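Local coordinates for prolyl 4-hydroxylase (Phytophthora capsici LT1534, PDB 6IUQ), which probably hydroxylates proline residues of protein substrates at C4, as an iron(II)- and 2-oxoglutarate-dependent oxygenase built on a double-stranded beta-helix core, at residues E176-G181 with T197-M202; G183-L188 with R216-H221. All coordinates share one frame; numbering follows the deposited sequence.

Interaction 1 of 2, residues E176-G181 with T197-M202; sequences EGWKEG and TVAPKM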
loop_
_atom_site.group_PDB
_atom_site.type_symbol
_atom_site.label_atom_id
_atom_site.label_comp_id
_atom_site.label_asym_id
_atom_site.label_seq_id
_atom_site.Cartn_x
_atom_site.Cartn_y
_atom_site.Cartn_z
ATOM N N GLU A 176 2.843 9.542 -16.656
ATOM C CA GLU A 176 3.617 10.744 -16.985
ATOM C C GLU A 176 2.735 11.958 -17.228
ATOM O O GLU A 176 1.693 11.873 -17.874
ATOM C CB GLU A 176 4.521 10.510 -18.194
ATOM C CG GLU A 176 5.977 10.837 -17.861
ATOM C CD GLU A 176 6.843 11.056 -19.075
ATOM O OE1 GLU A 176 6.898 10.154 -19.939
ATOM O OE2 GLU A 176 7.488 12.129 -19.151
ATOM N N GLY A 177 3.160 13.091 -16.687
ATOM C CA GLY A 177 2.396 14.313 -16.812
ATOM C C GLY A 177 1.045 14.197 -16.138
ATOM O O GLY A 177 0.068 14.786 -16.614
ATOM N N TRP A 178 0.979 13.424 -15.051
ATOM C CA TRP A 178 -0.215 13.383 -14.212
ATOM C C TRP A 178 -0.544 14.819 -13.823
ATOM O O TRP A 178 0.361 15.608 -13.561
ATOM C CB TRP A 178 -0.005 12.508 -12.957
ATOM C CG TRP A 178 -1.219 12.472 -12.049
ATOM C CD1 TRP A 178 -2.239 11.557 -12.068
ATOM C CD2 TRP A 178 -1.552 13.421 -11.029
ATOM N NE1 TRP A 178 -3.172 11.866 -11.103
ATOM C CE2 TRP A 178 -2.781 13.010 -10.459
ATOM C CE3 TRP A 178 -0.928 14.567 -10.533
ATOM C CZ2 TRP A 178 -3.394 13.708 -9.419
ATOM C CZ3 TRP A 178 -1.556 15.274 -9.491
ATOM C CH2 TRP A 178 -2.769 14.832 -8.948
ATOM N N LYS A 179 -1.828 15.166 -13.812
ATOM C CA LYS A 179 -2.245 16.522 -13.470
ATOM C C LYS A 179 -3.387 16.456 -12.472
ATOM O O LYS A 179 -4.108 15.452 -12.412
ATOM C CB LYS A 179 -2.688 17.304 -14.720
ATOM C CG LYS A 179 -3.923 16.704 -15.395
ATOM C CD LYS A 179 -4.293 17.378 -16.719
ATOM C CE LYS A 179 -5.544 16.724 -17.311
ATOM N NZ LYS A 179 -6.739 16.968 -16.430
ATOM N N GLU A 180 -3.542 17.520 -11.688
ATOM C CA GLU A 180 -4.680 17.648 -10.784
ATOM C C GLU A 180 -5.973 17.386 -11.547
ATOM O O GLU A 180 -6.170 17.917 -12.639
ATOM C CB GLU A 180 -4.705 19.030 -10.147
ATOM C CG GLU A 180 -5.044 19.019 -8.663
ATOM C CD GLU A 180 -5.398 20.406 -8.144
ATOM O OE1 GLU A 180 -6.605 20.691 -7.976
ATOM O OE2 GLU A 180 -4.469 21.218 -7.920
ATOM N N GLY A 181 -6.825 16.525 -10.999
ATOM C CA GLY A 181 -8.047 16.140 -11.680
ATOM C C GLY A 181 -7.951 14.789 -12.362
ATOM O O GLY A 181 -8.979 14.151 -12.610
ATOM N N THR A 197 -2.769 12.529 0.975
ATOM C CA THR A 197 -3.117 12.197 -0.391
ATOM C C THR A 197 -1.879 12.315 -1.272
ATOM O O THR A 197 -1.210 13.346 -1.297
ATOM C CB THR A 197 -4.245 13.084 -0.887
ATOM O OG1 THR A 197 -5.352 12.909 0.002
ATOM C CG2 THR A 197 -4.677 12.672 -2.295
ATOM N N VAL A 198 -1.573 11.224 -1.963
ATOM C CA VAL A 198 -0.346 11.084 -2.723
ATOM C C VAL A 198 -0.660 10.867 -4.207
ATOM O O VAL A 198 -1.241 9.849 -4.585
ATOM C CB VAL A 198 0.500 9.895 -2.180
ATOM C CG1 VAL A 198 1.847 9.817 -2.895
ATOM C CG2 VAL A 198 0.693 10.046 -0.669
ATOM N N ALA A 199 -0.296 11.832 -5.042
ATOM C CA ALA A 199 -0.556 11.732 -6.474
ATOM C C ALA A 199 0.278 10.609 -7.077
ATOM O O ALA A 199 1.419 10.406 -6.680
ATOM C CB ALA A 199 -0.251 13.071 -7.165
ATOM N N PRO A 200 -0.278 9.875 -8.042
ATOM C CA PRO A 200 0.478 8.770 -8.643
ATOM C C PRO A 200 1.428 9.235 -9.763
ATOM O O PRO A 200 1.301 8.821 -10.912
ATOM C CB PRO A 200 -0.626 7.871 -9.195
ATOM C CG PRO A 200 -1.665 8.861 -9.640
ATOM C CD PRO A 200 -1.628 9.986 -8.618
ATOM N N LYS A 201 2.382 10.090 -9.421
ATOM C CA LYS A 201 3.303 10.615 -10.419
ATOM C C LYS A 201 4.292 9.578 -10.921
ATOM O O LYS A 201 4.685 8.665 -10.190
ATOM C CB LYS A 201 4.054 11.812 -9.851
ATOM C CG LYS A 201 3.107 12.927 -9.517
ATOM C CD LYS A 201 3.803 14.191 -9.104
ATOM C CE LYS A 201 2.792 15.348 -9.169
ATOM N NZ LYS A 201 3.096 16.414 -8.185
HETATM N N MSE A 202 4.654 9.731 -12.192
HETATM C CA MSE A 202 5.655 8.932 -12.867
HETATM C C MSE A 202 6.916 8.807 -12.011
HETATM O O MSE A 202 7.448 9.811 -11.532
HETATM C CB MSE A 202 5.990 9.571 -14.228
HETATM C CG MSE A 202 7.103 8.901 -15.047
HETATM SE SE MSE A 202 6.710 7.062 -15.528
HETATM C CE MSE A 202 7.501 6.937 -17.314
#
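The indole of Trp178 lies flat across the turn that follows strand 196-198 and carries most of this contact. With CG anti to the backbone N (chi1 179°), the ring system covers two neighbouring residues with a single face. CB of Ala199 sits over the six-membered ring, 3.6 Å from its centroid and close to the normal, while Pro200 CD lies over the five-membered ring at 3.7 Å from that centroid. Both are CH-pi contacts, and the pyrrolidine crosses the indole at about a right angle, so CG and CD together reach the pyrrole end. The backbone N of Glu180 lies over the opposite face of the indole. NE1 of Trp178 donates to Gly183 O, which helps fix the rotation of the indole. Pro200 is the centre of an inverse gamma turn, and this tight bend leads the chain from the short strand 196-198 of the double-stranded beta-helix toward strand 204-209 of the larger sheet.

Against this covered face stands the exposed rim of Lys201 and Glu176. The extended Lys201 chain crosses the indole at about a right angle, touching it only at long range, CE 4.0 Å from Trp178 CE3. Glu176 meets selenomethionine Met202 obliquely, CG to CG at 3.6 Å. Its carboxylate turns instead to His46 through OE2, while Met202 also packs on Ser50 and Leu53 of helix 46-61.

Interaction 2 of 2, residues G183-L188 with R216-H221; sequences GGEVQL and RVLPSH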
loop_
_atom_site.group_PDB
_atom_site.type_symbol
_atom_site.label_atom_id
_atom_site.label_comp_id
_atom_site.label_asym_id
_atom_site.label_seq_id
_atom_site.Cartn_x
_atom_site.Cartn_y
_atom_site.Cartn_z
ATOM N N GLY A 183 -6.971 12.304 -10.935
ATOM C CA GLY A 183 -7.376 11.390 -9.880
ATOM C C GLY A 183 -6.396 10.241 -9.752
ATOM O O GLY A 183 -5.238 10.349 -10.176
ATOM N N GLY A 184 -6.864 9.133 -9.187
ATOM C CA GLY A 184 -6.022 7.973 -8.974
ATOM C C GLY A 184 -5.016 8.059 -7.830
ATOM O O GLY A 184 -4.148 7.184 -7.715
ATOM N N GLU A 185 -5.121 9.090 -6.990
ATOM C CA GLU A 185 -4.245 9.200 -5.829
ATOM C C GLU A 185 -4.505 8.077 -4.834
ATOM O O GLU A 185 -5.615 7.518 -4.763
ATOM C CB GLU A 185 -4.418 10.539 -5.103
ATOM C CG GLU A 185 -4.225 11.793 -5.942
ATOM C CD GLU A 185 -5.538 12.365 -6.457
ATOM O OE1 GLU A 185 -6.488 11.579 -6.684
ATOM O OE2 GLU A 185 -5.619 13.604 -6.634
ATOM N N VAL A 186 -3.473 7.750 -4.067
ATOM C CA VAL A 186 -3.649 6.874 -2.932
ATOM C C VAL A 186 -3.792 7.788 -1.729
ATOM O O VAL A 186 -3.014 8.730 -1.564
ATOM C CB VAL A 186 -2.487 5.866 -2.765
ATOM C CG1 VAL A 186 -1.157 6.575 -2.612
ATOM C CG2 VAL A 186 -2.745 4.919 -1.573
ATOM N N GLN A 187 -4.847 7.561 -0.948
ATOM C CA GLN A 187 -5.075 8.319 0.273
ATOM C C GLN A 187 -4.723 7.431 1.452
ATOM O O GLN A 187 -5.290 6.344 1.618
ATOM C CB GLN A 187 -6.527 8.812 0.369
ATOM C CG GLN A 187 -6.800 9.753 1.546
ATOM C CD GLN A 187 -8.160 10.462 1.447
ATOM O OE1 GLN A 187 -9.191 9.836 1.233
ATOM N NE2 GLN A 187 -8.147 11.773 1.577
ATOM N N LEU A 188 -3.761 7.891 2.249
ATOM C CA LEU A 188 -3.287 7.177 3.418
ATOM C C LEU A 188 -3.956 7.741 4.649
ATOM O O LEU A 188 -4.211 8.945 4.716
ATOM C CB LEU A 188 -1.761 7.298 3.561
ATOM C CG LEU A 188 -0.912 7.007 2.318
ATOM C CD1 LEU A 188 0.545 7.409 2.565
ATOM C CD2 LEU A 188 -1.004 5.549 1.913
ATOM N N ARG A 216 -6.878 3.894 0.833
ATOM C CA ARG A 216 -7.774 3.613 -0.270
ATOM C C ARG A 216 -7.212 4.317 -1.482
ATOM O O ARG A 216 -6.367 5.224 -1.372
ATOM C CB ARG A 216 -9.208 4.095 0.021
ATOM C CG ARG A 216 -9.351 5.630 0.077
ATOM C CD ARG A 216 -10.771 6.066 0.432
ATOM N NE ARG A 216 -10.844 7.499 0.779
ATOM C CZ ARG A 216 -11.906 8.097 1.328
ATOM N NH1 ARG A 216 -13.018 7.404 1.608
ATOM N NH2 ARG A 216 -11.861 9.391 1.599
ATOM N N VAL A 217 -7.695 3.906 -2.646
ATOM C CA VAL A 217 -7.356 4.560 -3.893
ATOM C C VAL A 217 -8.536 5.439 -4.322
ATOM O O VAL A 217 -9.680 5.004 -4.282
ATOM C CB VAL A 217 -7.002 3.507 -4.966
ATOM C CG1 VAL A 217 -6.798 4.146 -6.309
ATOM C CG2 VAL A 217 -5.738 2.718 -4.553
ATOM N N LEU A 218 -8.264 6.687 -4.705
ATOM C CA LEU A 218 -9.322 7.584 -5.184
ATOM C C LEU A 218 -9.626 7.290 -6.655
ATOM O O LEU A 218 -8.788 6.720 -7.361
ATOM C CB LEU A 218 -8.928 9.056 -4.986
ATOM C CG LEU A 218 -8.595 9.380 -3.523
ATOM C CD1 LEU A 218 -8.360 10.851 -3.310
ATOM C CD2 LEU A 218 -9.719 8.896 -2.612
ATOM N N PRO A 219 -10.848 7.631 -7.107
ATOM C CA PRO A 219 -11.251 7.376 -8.496
ATOM C C PRO A 219 -10.332 8.054 -9.486
ATOM O O PRO A 219 -9.913 9.192 -9.276
ATOM C CB PRO A 219 -12.657 7.979 -8.585
ATOM C CG PRO A 219 -13.172 7.974 -7.169
ATOM C CD PRO A 219 -11.950 8.201 -6.304
ATOM N N SER A 220 -10.039 7.345 -10.566
ATOM C CA SER A 220 -9.223 7.861 -11.635
ATOM C C SER A 220 -10.103 8.248 -12.821
ATOM O O SER A 220 -11.057 7.543 -13.153
ATOM C CB SER A 220 -8.182 6.816 -12.053
ATOM O OG SER A 220 -7.123 7.410 -12.804
ATOM N N HIS A 221 -9.771 9.366 -13.456
ATOM C CA HIS A 221 -10.487 9.822 -14.638
ATOM C C HIS A 221 -9.623 9.661 -15.875
ATOM O O HIS A 221 -9.978 10.121 -16.956
ATOM C CB HIS A 221 -10.912 11.273 -14.458
ATOM C CG HIS A 221 -11.635 11.517 -13.173
ATOM N ND1 HIS A 221 -11.218 12.448 -12.246
ATOM C CD2 HIS A 221 -12.732 10.921 -12.644
ATOM C CE1 HIS A 221 -12.037 12.426 -11.208
ATOM N NE2 HIS A 221 -12.962 11.506 -11.424
#
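The guanidinium of Arg216 and the amide of Gln187 meet edge to edge, their planes 29° apart, on the sheet face that carries both side chains. A single oxygen, Gln187 OE1, lies near the guanidinium plane and accepts from Arg216 NH2 at 2.7 Å and from Arg216 NE at 2.9 Å. Arg216 offers its NE/NH2 side; both donors lie in the carbonyl plane of the amide, and both bonds are bent, as one oxygen serves two N-H groups. The Arg216 chain starts from a crowded first torsion (chi1 68°) and runs extended to NE; NH1 goes on to Ser282. At the far end, Pro219 O lies over one face of the His221 ring, toward its rim, and ND1 bonds to Gly181 O.

Beneath the pair the backbones run antiparallel. Gln187 and Arg216 form a hydrogen-bonded pair, N to O in both directions, and Val186 faces Val217 as a non-hydrogen-bonded pair. Past the strands, Leu218 N reaches Glu185 O at 2.8 Å in a nearly straight bond (174°). Gly184 N donates to Pro219 O at 3.1 Å, but from well above the carbonyl plane. Gly183 has positive phi, and a CB there would clash with that same oxygen. The iron ligand His215 immediately precedes Arg216, and the Val217 side chain is about 6 Å from the metal: this is the smaller sheet of the double-stranded beta-helix, beside the iron site.

In the fold
Strand 186-189 is the middle strand of the three-stranded sheet, so the two interactions concern its two outer neighbours: interaction 2 pairs it with strand 214-217, while interaction 1 packs the turn leaving strand 196-198 against the loop ahead of it. Interaction 1 is a surface contact, apolar in character and made by side chains over an aromatic face. Interaction 2 is partly buried, closer to the iron, and held largely by backbone hydrogen bonds with one arginine-glutamine pair. The contacts join directly, through the indole N-H already bound to Gly183 and through Gly181 O to His221 ND1 (2.8 Å), and their segments alternate along the chain.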